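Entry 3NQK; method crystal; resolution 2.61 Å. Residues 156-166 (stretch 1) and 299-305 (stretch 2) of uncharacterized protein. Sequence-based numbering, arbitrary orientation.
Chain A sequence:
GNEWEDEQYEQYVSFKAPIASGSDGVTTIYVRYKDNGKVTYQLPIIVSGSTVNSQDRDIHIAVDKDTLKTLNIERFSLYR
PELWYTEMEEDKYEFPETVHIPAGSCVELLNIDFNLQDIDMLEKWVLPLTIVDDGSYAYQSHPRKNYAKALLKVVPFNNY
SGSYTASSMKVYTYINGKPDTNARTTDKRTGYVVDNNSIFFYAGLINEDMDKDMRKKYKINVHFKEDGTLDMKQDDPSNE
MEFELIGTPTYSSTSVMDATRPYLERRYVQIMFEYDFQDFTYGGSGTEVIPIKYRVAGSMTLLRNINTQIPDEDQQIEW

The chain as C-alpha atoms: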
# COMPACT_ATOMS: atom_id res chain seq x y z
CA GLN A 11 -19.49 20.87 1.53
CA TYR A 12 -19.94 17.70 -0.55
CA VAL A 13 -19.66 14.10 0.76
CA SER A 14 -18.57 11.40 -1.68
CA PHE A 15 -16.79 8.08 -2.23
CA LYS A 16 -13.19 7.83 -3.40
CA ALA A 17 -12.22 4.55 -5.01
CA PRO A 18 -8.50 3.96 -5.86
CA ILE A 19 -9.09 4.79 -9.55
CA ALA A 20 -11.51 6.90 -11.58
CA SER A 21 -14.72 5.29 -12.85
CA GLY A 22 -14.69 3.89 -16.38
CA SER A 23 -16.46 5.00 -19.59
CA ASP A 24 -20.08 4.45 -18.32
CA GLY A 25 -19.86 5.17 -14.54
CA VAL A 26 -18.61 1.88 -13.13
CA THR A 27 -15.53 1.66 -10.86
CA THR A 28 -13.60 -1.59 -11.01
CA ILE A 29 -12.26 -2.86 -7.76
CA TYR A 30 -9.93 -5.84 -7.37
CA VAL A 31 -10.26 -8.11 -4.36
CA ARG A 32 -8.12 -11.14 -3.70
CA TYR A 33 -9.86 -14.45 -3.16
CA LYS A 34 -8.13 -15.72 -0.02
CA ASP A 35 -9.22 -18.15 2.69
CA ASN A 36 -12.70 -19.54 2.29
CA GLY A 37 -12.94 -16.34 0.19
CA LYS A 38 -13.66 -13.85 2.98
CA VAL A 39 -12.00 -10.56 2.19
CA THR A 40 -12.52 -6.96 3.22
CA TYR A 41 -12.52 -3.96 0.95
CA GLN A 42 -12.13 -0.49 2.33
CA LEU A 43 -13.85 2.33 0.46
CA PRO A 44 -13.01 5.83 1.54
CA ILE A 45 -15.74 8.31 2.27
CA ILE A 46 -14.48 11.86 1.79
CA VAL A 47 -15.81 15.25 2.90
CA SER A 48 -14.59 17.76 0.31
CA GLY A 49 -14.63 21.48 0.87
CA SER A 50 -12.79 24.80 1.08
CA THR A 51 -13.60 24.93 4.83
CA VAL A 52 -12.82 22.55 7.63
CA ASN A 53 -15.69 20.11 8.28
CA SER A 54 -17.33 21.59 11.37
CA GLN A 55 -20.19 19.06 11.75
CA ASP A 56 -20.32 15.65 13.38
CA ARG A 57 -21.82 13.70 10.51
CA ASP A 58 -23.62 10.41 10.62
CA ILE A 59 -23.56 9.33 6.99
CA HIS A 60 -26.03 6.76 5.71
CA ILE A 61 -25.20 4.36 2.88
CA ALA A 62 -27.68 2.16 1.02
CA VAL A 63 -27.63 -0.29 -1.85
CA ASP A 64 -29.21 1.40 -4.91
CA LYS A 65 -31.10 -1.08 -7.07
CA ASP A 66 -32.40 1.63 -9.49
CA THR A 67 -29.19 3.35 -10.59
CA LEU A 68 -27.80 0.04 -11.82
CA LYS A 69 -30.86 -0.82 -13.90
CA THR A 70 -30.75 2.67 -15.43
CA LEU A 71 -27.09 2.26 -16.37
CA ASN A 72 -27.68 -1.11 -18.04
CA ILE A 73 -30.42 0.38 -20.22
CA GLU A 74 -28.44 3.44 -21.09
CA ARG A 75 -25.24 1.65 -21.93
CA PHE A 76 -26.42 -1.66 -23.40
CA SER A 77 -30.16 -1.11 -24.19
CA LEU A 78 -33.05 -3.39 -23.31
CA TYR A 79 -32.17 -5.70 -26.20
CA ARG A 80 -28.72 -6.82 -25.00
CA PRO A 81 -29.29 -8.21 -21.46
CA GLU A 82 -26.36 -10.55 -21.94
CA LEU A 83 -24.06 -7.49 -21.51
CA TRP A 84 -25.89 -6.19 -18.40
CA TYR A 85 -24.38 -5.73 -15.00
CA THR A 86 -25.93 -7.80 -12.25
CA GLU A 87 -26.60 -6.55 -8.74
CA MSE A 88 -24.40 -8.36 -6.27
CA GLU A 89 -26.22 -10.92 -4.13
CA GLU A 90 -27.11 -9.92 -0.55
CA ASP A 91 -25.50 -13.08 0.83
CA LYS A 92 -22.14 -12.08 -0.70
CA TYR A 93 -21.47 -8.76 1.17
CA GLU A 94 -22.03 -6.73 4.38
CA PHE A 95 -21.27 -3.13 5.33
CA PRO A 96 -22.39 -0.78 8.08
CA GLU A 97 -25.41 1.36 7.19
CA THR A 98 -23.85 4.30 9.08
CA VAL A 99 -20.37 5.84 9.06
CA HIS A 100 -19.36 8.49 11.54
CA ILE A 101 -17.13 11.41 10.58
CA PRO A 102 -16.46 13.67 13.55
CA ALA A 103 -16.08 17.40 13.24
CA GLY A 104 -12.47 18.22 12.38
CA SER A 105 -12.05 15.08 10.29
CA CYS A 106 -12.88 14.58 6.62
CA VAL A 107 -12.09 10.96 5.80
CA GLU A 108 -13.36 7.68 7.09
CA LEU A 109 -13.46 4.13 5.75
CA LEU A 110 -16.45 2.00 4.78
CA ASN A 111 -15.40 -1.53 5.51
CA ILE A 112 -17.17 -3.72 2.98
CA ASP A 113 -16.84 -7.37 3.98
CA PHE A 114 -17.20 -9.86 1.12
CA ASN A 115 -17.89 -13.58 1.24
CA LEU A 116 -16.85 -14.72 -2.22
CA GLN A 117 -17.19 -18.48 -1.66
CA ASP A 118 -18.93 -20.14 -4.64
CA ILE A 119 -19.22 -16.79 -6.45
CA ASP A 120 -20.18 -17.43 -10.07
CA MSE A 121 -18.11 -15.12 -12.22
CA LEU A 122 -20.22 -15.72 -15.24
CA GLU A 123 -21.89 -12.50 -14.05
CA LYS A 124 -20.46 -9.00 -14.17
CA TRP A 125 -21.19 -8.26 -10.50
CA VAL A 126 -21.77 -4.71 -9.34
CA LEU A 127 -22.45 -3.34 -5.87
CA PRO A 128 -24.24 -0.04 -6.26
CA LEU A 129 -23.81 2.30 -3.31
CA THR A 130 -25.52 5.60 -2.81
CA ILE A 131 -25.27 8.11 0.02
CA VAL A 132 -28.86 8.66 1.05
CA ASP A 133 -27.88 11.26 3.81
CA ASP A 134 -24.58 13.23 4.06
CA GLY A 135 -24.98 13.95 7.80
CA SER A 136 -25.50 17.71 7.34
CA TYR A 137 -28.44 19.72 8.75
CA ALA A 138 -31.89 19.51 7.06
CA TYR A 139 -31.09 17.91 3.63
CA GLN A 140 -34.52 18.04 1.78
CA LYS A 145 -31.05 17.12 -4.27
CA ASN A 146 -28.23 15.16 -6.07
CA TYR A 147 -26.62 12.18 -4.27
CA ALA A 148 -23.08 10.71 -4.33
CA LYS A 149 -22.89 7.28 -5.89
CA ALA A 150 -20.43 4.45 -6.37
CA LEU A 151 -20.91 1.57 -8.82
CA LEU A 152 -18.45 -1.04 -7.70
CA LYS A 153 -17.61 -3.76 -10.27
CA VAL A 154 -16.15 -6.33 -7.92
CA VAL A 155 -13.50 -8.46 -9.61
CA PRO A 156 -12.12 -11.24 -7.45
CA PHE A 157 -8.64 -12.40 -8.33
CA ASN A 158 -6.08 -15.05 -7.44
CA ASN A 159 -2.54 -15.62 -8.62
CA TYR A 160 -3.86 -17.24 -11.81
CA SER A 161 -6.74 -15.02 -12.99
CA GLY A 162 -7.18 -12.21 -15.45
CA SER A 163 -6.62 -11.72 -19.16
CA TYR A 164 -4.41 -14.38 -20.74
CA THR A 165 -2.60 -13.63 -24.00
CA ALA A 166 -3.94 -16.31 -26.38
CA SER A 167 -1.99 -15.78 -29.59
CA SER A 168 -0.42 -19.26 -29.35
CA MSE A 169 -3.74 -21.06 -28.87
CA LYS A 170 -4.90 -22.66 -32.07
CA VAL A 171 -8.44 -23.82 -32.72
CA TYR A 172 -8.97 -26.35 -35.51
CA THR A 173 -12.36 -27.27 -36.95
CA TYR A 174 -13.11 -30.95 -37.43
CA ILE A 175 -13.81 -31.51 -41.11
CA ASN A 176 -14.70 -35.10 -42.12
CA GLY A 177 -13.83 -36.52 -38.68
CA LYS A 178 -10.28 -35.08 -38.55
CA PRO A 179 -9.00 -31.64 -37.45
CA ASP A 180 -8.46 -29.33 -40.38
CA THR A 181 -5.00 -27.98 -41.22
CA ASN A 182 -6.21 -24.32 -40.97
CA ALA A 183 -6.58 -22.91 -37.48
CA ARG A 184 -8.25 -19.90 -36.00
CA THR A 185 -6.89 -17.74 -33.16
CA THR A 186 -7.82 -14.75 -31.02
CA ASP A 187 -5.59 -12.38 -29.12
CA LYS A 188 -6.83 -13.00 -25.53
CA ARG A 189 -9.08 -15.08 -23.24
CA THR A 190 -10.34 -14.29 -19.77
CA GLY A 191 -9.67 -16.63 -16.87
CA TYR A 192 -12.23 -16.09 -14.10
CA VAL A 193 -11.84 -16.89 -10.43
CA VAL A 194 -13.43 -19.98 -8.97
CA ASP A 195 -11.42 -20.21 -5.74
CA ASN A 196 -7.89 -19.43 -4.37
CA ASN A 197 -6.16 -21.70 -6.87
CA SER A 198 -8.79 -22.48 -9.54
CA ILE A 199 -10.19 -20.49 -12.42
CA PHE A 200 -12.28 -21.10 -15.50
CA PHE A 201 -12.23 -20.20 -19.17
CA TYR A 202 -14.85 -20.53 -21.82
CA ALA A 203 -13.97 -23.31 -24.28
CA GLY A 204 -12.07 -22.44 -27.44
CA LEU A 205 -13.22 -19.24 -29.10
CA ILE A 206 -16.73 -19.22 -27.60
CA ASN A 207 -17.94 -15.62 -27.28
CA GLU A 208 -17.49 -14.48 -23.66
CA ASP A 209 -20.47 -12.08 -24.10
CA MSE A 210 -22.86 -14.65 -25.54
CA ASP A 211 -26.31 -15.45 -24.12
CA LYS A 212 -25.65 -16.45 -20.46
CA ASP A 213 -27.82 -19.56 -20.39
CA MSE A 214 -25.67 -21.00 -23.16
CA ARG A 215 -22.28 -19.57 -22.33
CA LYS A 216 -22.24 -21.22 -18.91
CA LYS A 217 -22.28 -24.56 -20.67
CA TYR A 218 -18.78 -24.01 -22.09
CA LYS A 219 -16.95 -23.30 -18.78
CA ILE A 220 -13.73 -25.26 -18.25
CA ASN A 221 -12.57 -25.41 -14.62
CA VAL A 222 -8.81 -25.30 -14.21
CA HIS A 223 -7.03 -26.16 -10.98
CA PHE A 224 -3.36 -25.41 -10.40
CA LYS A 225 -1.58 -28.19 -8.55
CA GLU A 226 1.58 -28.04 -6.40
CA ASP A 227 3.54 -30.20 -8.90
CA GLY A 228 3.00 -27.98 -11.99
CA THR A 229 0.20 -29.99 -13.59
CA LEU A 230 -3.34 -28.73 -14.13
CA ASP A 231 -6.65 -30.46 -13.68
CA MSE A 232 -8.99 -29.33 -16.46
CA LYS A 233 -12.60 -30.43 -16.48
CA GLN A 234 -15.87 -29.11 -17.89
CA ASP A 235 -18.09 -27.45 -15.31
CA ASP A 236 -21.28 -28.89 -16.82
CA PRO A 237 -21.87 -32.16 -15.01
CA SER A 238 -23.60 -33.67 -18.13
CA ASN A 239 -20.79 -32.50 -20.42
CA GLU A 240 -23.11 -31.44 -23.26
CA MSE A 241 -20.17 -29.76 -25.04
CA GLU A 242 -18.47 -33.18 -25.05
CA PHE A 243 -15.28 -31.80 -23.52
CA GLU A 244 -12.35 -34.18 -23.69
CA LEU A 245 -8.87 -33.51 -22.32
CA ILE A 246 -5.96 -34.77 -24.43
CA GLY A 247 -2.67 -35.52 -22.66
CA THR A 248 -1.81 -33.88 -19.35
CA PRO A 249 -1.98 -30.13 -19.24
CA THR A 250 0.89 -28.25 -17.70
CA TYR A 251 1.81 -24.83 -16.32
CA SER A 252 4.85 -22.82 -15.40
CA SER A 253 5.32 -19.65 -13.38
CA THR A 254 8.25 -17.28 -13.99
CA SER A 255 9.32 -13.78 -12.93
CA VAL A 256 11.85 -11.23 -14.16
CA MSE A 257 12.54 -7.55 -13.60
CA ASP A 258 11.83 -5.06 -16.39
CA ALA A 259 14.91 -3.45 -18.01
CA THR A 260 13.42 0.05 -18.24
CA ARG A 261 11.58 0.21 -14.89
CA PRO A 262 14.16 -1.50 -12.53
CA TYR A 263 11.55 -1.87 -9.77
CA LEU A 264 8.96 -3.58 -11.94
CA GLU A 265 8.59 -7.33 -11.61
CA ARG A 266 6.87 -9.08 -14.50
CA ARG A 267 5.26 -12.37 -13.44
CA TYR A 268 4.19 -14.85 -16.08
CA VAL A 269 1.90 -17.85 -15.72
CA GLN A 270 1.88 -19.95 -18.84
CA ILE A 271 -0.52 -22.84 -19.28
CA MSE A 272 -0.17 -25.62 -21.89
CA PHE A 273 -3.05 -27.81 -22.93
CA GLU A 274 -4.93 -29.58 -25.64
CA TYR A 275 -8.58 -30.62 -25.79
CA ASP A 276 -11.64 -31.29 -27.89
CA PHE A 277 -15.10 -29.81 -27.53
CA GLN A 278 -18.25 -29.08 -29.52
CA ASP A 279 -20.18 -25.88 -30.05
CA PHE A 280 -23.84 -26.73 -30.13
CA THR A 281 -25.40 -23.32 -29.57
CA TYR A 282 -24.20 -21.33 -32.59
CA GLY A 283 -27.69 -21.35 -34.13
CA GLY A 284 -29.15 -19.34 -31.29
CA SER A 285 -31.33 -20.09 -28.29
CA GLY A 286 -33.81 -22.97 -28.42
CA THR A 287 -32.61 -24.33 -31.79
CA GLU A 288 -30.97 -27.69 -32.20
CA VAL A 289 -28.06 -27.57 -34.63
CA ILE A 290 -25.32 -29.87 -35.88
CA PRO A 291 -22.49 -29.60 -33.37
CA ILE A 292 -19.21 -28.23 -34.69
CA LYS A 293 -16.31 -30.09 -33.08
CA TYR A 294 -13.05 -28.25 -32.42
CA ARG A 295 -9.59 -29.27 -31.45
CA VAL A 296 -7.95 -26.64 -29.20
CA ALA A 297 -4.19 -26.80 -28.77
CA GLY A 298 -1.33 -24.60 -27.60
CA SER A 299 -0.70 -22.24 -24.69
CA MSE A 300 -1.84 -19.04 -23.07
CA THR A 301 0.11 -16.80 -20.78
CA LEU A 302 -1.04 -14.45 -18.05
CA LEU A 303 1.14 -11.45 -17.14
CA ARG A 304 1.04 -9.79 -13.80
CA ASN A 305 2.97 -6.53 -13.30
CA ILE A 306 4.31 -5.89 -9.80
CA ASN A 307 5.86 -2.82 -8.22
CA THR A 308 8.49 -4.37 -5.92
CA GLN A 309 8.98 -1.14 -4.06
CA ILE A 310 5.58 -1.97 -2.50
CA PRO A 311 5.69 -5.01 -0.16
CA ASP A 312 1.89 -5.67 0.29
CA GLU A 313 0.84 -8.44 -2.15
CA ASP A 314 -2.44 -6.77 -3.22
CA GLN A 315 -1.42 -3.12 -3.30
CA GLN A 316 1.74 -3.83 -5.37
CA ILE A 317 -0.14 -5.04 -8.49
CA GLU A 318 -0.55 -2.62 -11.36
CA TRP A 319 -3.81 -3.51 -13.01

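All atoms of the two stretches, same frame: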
# COMPACT_ATOMS: atom_id res chain seq x y z
N PRO A 156 -12.99 -10.40 -8.23
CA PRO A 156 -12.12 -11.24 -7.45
C PRO A 156 -10.91 -11.66 -8.27
O PRO A 156 -10.99 -11.68 -9.50
CB PRO A 156 -12.98 -12.45 -7.15
CG PRO A 156 -14.40 -12.04 -7.52
CD PRO A 156 -14.27 -11.06 -8.54
N PHE A 157 -9.80 -11.94 -7.62
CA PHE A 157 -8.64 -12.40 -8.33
C PHE A 157 -7.77 -13.30 -7.47
O PHE A 157 -7.74 -13.18 -6.25
CB PHE A 157 -7.83 -11.21 -8.84
CG PHE A 157 -7.06 -10.47 -7.75
CD1 PHE A 157 -7.62 -9.40 -7.09
CD2 PHE A 157 -5.76 -10.83 -7.44
CE1 PHE A 157 -6.91 -8.70 -6.11
CE2 PHE A 157 -5.05 -10.15 -6.45
CZ PHE A 157 -5.63 -9.07 -5.81
N ASN A 158 -7.09 -14.24 -8.11
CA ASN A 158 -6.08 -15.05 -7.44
C ASN A 158 -4.79 -14.91 -8.23
O ASN A 158 -4.69 -14.06 -9.12
CB ASN A 158 -6.53 -16.52 -7.33
CG ASN A 158 -6.94 -17.12 -8.68
OD1 ASN A 158 -6.48 -16.67 -9.76
ND2 ASN A 158 -7.79 -18.16 -8.63
N ASN A 159 -3.81 -15.71 -7.92
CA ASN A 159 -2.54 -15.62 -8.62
C ASN A 159 -2.61 -16.11 -10.08
O ASN A 159 -1.62 -16.03 -10.80
CB ASN A 159 -1.47 -16.43 -7.88
CG ASN A 159 -1.09 -15.81 -6.57
OD1 ASN A 159 -1.17 -14.60 -6.41
ND2 ASN A 159 -0.65 -16.62 -5.63
N TYR A 160 -3.77 -16.60 -10.52
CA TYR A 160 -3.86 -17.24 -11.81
C TYR A 160 -4.96 -16.68 -12.70
O TYR A 160 -5.23 -17.23 -13.74
CB TYR A 160 -4.09 -18.74 -11.60
CG TYR A 160 -3.13 -19.39 -10.62
CD1 TYR A 160 -1.81 -19.64 -10.97
CD2 TYR A 160 -3.54 -19.75 -9.34
CE1 TYR A 160 -0.92 -20.24 -10.06
CE2 TYR A 160 -2.65 -20.34 -8.42
CZ TYR A 160 -1.34 -20.59 -8.81
OH TYR A 160 -0.47 -21.18 -7.94
N SER A 161 -5.54 -15.55 -12.31
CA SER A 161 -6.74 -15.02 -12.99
C SER A 161 -6.45 -13.75 -13.72
O SER A 161 -5.52 -13.04 -13.40
CB SER A 161 -7.87 -14.77 -11.98
OG SER A 161 -7.52 -13.74 -11.04
N GLY A 162 -7.32 -13.42 -14.68
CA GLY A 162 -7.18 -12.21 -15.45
C GLY A 162 -7.23 -12.49 -16.93
O GLY A 162 -7.82 -13.48 -17.36
N SER A 163 -6.57 -11.64 -17.70
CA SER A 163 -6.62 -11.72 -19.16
C SER A 163 -5.37 -12.39 -19.70
O SER A 163 -4.28 -11.82 -19.66
CB SER A 163 -6.79 -10.31 -19.75
OG SER A 163 -7.04 -10.36 -21.14
N TYR A 164 -5.53 -13.62 -20.18
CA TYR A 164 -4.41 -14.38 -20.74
C TYR A 164 -4.20 -14.02 -22.22
O TYR A 164 -5.16 -13.98 -23.01
CB TYR A 164 -4.68 -15.88 -20.64
CG TYR A 164 -4.43 -16.49 -19.27
CD1 TYR A 164 -5.29 -16.28 -18.21
CD2 TYR A 164 -3.36 -17.35 -19.06
CE1 TYR A 164 -5.07 -16.88 -16.97
CE2 TYR A 164 -3.14 -17.96 -17.84
CZ TYR A 164 -3.99 -17.71 -16.80
OH TYR A 164 -3.77 -18.32 -15.57
N THR A 165 -2.94 -13.77 -22.59
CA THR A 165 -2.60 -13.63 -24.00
C THR A 165 -2.82 -14.98 -24.65
O THR A 165 -2.37 -15.99 -24.12
CB THR A 165 -1.17 -13.24 -24.17
OG1 THR A 165 -0.97 -11.92 -23.62
CG2 THR A 165 -0.79 -13.25 -25.67
N ALA A 166 -3.54 -15.01 -25.77
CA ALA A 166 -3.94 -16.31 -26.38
C ALA A 166 -3.52 -16.46 -27.81
O ALA A 166 -4.09 -17.28 -28.54
CB ALA A 166 -5.45 -16.49 -26.27
N SER A 299 -0.89 -22.83 -26.01
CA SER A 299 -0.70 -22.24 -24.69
C SER A 299 -1.26 -20.84 -24.60
O SER A 299 -1.53 -20.19 -25.60
CB SER A 299 0.78 -22.20 -24.35
OG SER A 299 1.48 -21.36 -25.25
N MSE A 300 -1.44 -20.39 -23.37
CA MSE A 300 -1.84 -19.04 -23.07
C MSE A 300 -0.97 -18.60 -21.95
O MSE A 300 -0.49 -19.43 -21.18
CB MSE A 300 -3.31 -19.01 -22.63
CG MSE A 300 -4.30 -19.35 -23.74
SE MSE A 300 -6.13 -18.98 -23.27
CE MSE A 300 -6.45 -20.37 -22.04
N THR A 301 -0.77 -17.31 -21.82
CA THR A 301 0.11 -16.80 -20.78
C THR A 301 -0.50 -15.58 -20.13
O THR A 301 -0.95 -14.70 -20.81
CB THR A 301 1.49 -16.42 -21.36
OG1 THR A 301 2.05 -17.55 -22.01
CG2 THR A 301 2.45 -15.91 -20.26
N LEU A 302 -0.51 -15.56 -18.81
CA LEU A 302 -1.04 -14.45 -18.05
C LEU A 302 0.13 -13.66 -17.50
O LEU A 302 1.07 -14.25 -16.97
CB LEU A 302 -1.90 -14.96 -16.91
CG LEU A 302 -2.25 -13.95 -15.83
CD1 LEU A 302 -3.24 -12.90 -16.39
CD2 LEU A 302 -2.83 -14.67 -14.60
N LEU A 303 0.09 -12.35 -17.67
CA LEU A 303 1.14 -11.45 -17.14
C LEU A 303 0.61 -10.69 -15.98
O LEU A 303 -0.52 -10.24 -15.99
CB LEU A 303 1.58 -10.46 -18.21
CG LEU A 303 2.40 -9.23 -17.75
CD1 LEU A 303 3.71 -9.63 -17.12
CD2 LEU A 303 2.65 -8.30 -18.93
N ARG A 304 1.44 -10.51 -14.98
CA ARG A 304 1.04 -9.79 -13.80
C ARG A 304 2.19 -8.83 -13.44
O ARG A 304 3.29 -9.25 -13.18
CB ARG A 304 0.75 -10.79 -12.68
CG ARG A 304 0.17 -10.23 -11.40
CD ARG A 304 -1.20 -9.64 -11.57
NE ARG A 304 -2.25 -10.60 -11.95
CZ ARG A 304 -2.83 -11.43 -11.11
NH1 ARG A 304 -2.38 -11.57 -9.87
NH2 ARG A 304 -3.84 -12.19 -11.53
N ASN A 305 1.93 -7.53 -13.54
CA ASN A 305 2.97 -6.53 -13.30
C ASN A 305 3.00 -6.10 -11.86
O ASN A 305 1.98 -5.69 -11.32
CB ASN A 305 2.73 -5.32 -14.19
CG ASN A 305 2.74 -5.67 -15.64
OD1 ASN A 305 3.73 -6.18 -16.16
ND2 ASN A 305 1.64 -5.42 -16.32
O HOH W 1 -1.86 -10.98 -19.00
O HOH W 2 -0.45 -17.31 -26.35

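A buried arginine needs acceptors for its guanidinium, and a turn, whose carbonyls are not all used up by its own fold, is a ready source of them. The contact between residues 156-166 and 299-305 illustrates the principle. Arg 304 reaches from its strand to the type I turn running from Asn 158 to Ser 161, and its NH2 donates to two backbone oxygens, Ser 161 O at 2.7 Å and Asn 158 O at 3.2 Å. A weak bond from Arg 304 NH1 to Asn 158 O, 3.5 Å long, supplements the pair. Both acceptors lie at the edge of the guanidinium, near its plane, where the N-H groups point. No carboxylate takes part across this contact; main-chain carbonyls do the work.

The turn that presents these oxygens is braced from within. Tyr 160 N donates to Asn 158 OD1 at 2.8 Å, and Asn 158 N donates to Ser 161 OG at 3.0 Å. Farther along, the hydroxyl of Tyr 164 donates back to the turn, with OH 2.6 Å from Tyr 160 O, so the strand that follows is tied to the loop before it.

Beyond the turn the two stretches meet as antiparallel strands. Thr 165 and Thr 301 form a hydrogen-bonded pair: Thr 165 N to Thr 301 O is 2.8 Å, and Thr 301 N to Thr 165 O is 3.1 Å. The strand axes make an angle of 132°, well short of ideal antiparallel alignment, and water enters the ladder on both sides of this pair. One water donates to Ser 163 O (2.6 Å) and accepts from Leu 303 N (2.7 Å), standing in for a direct link between backbones; a second donates to Thr 165 O and Ser 299 O, each at 3.2 Å.

Packing completes the contact. Leu 302, which loses more area to the other stretch than any other residue here, sets its CB over one face of the Tyr 164 ring, 3.4 Å from the ring centroid and only 11° off the normal, a close CH-pi arrangement. Its CD2 extends to the turn, 3.5 Å from Tyr 160 C, while CD1 lies 3.6 Å from Ser 163 O. At Gly 162 a CB would sit a tight 3.3 Å from Leu 302 CD1, though the glycine's backbone angles alone already disfavor one. Selenomethionine Met 300 extends the apolar patch, its CB 3.9 Å from Tyr 164 CD2 and its SE 4.0 Å from Ala 166 CB.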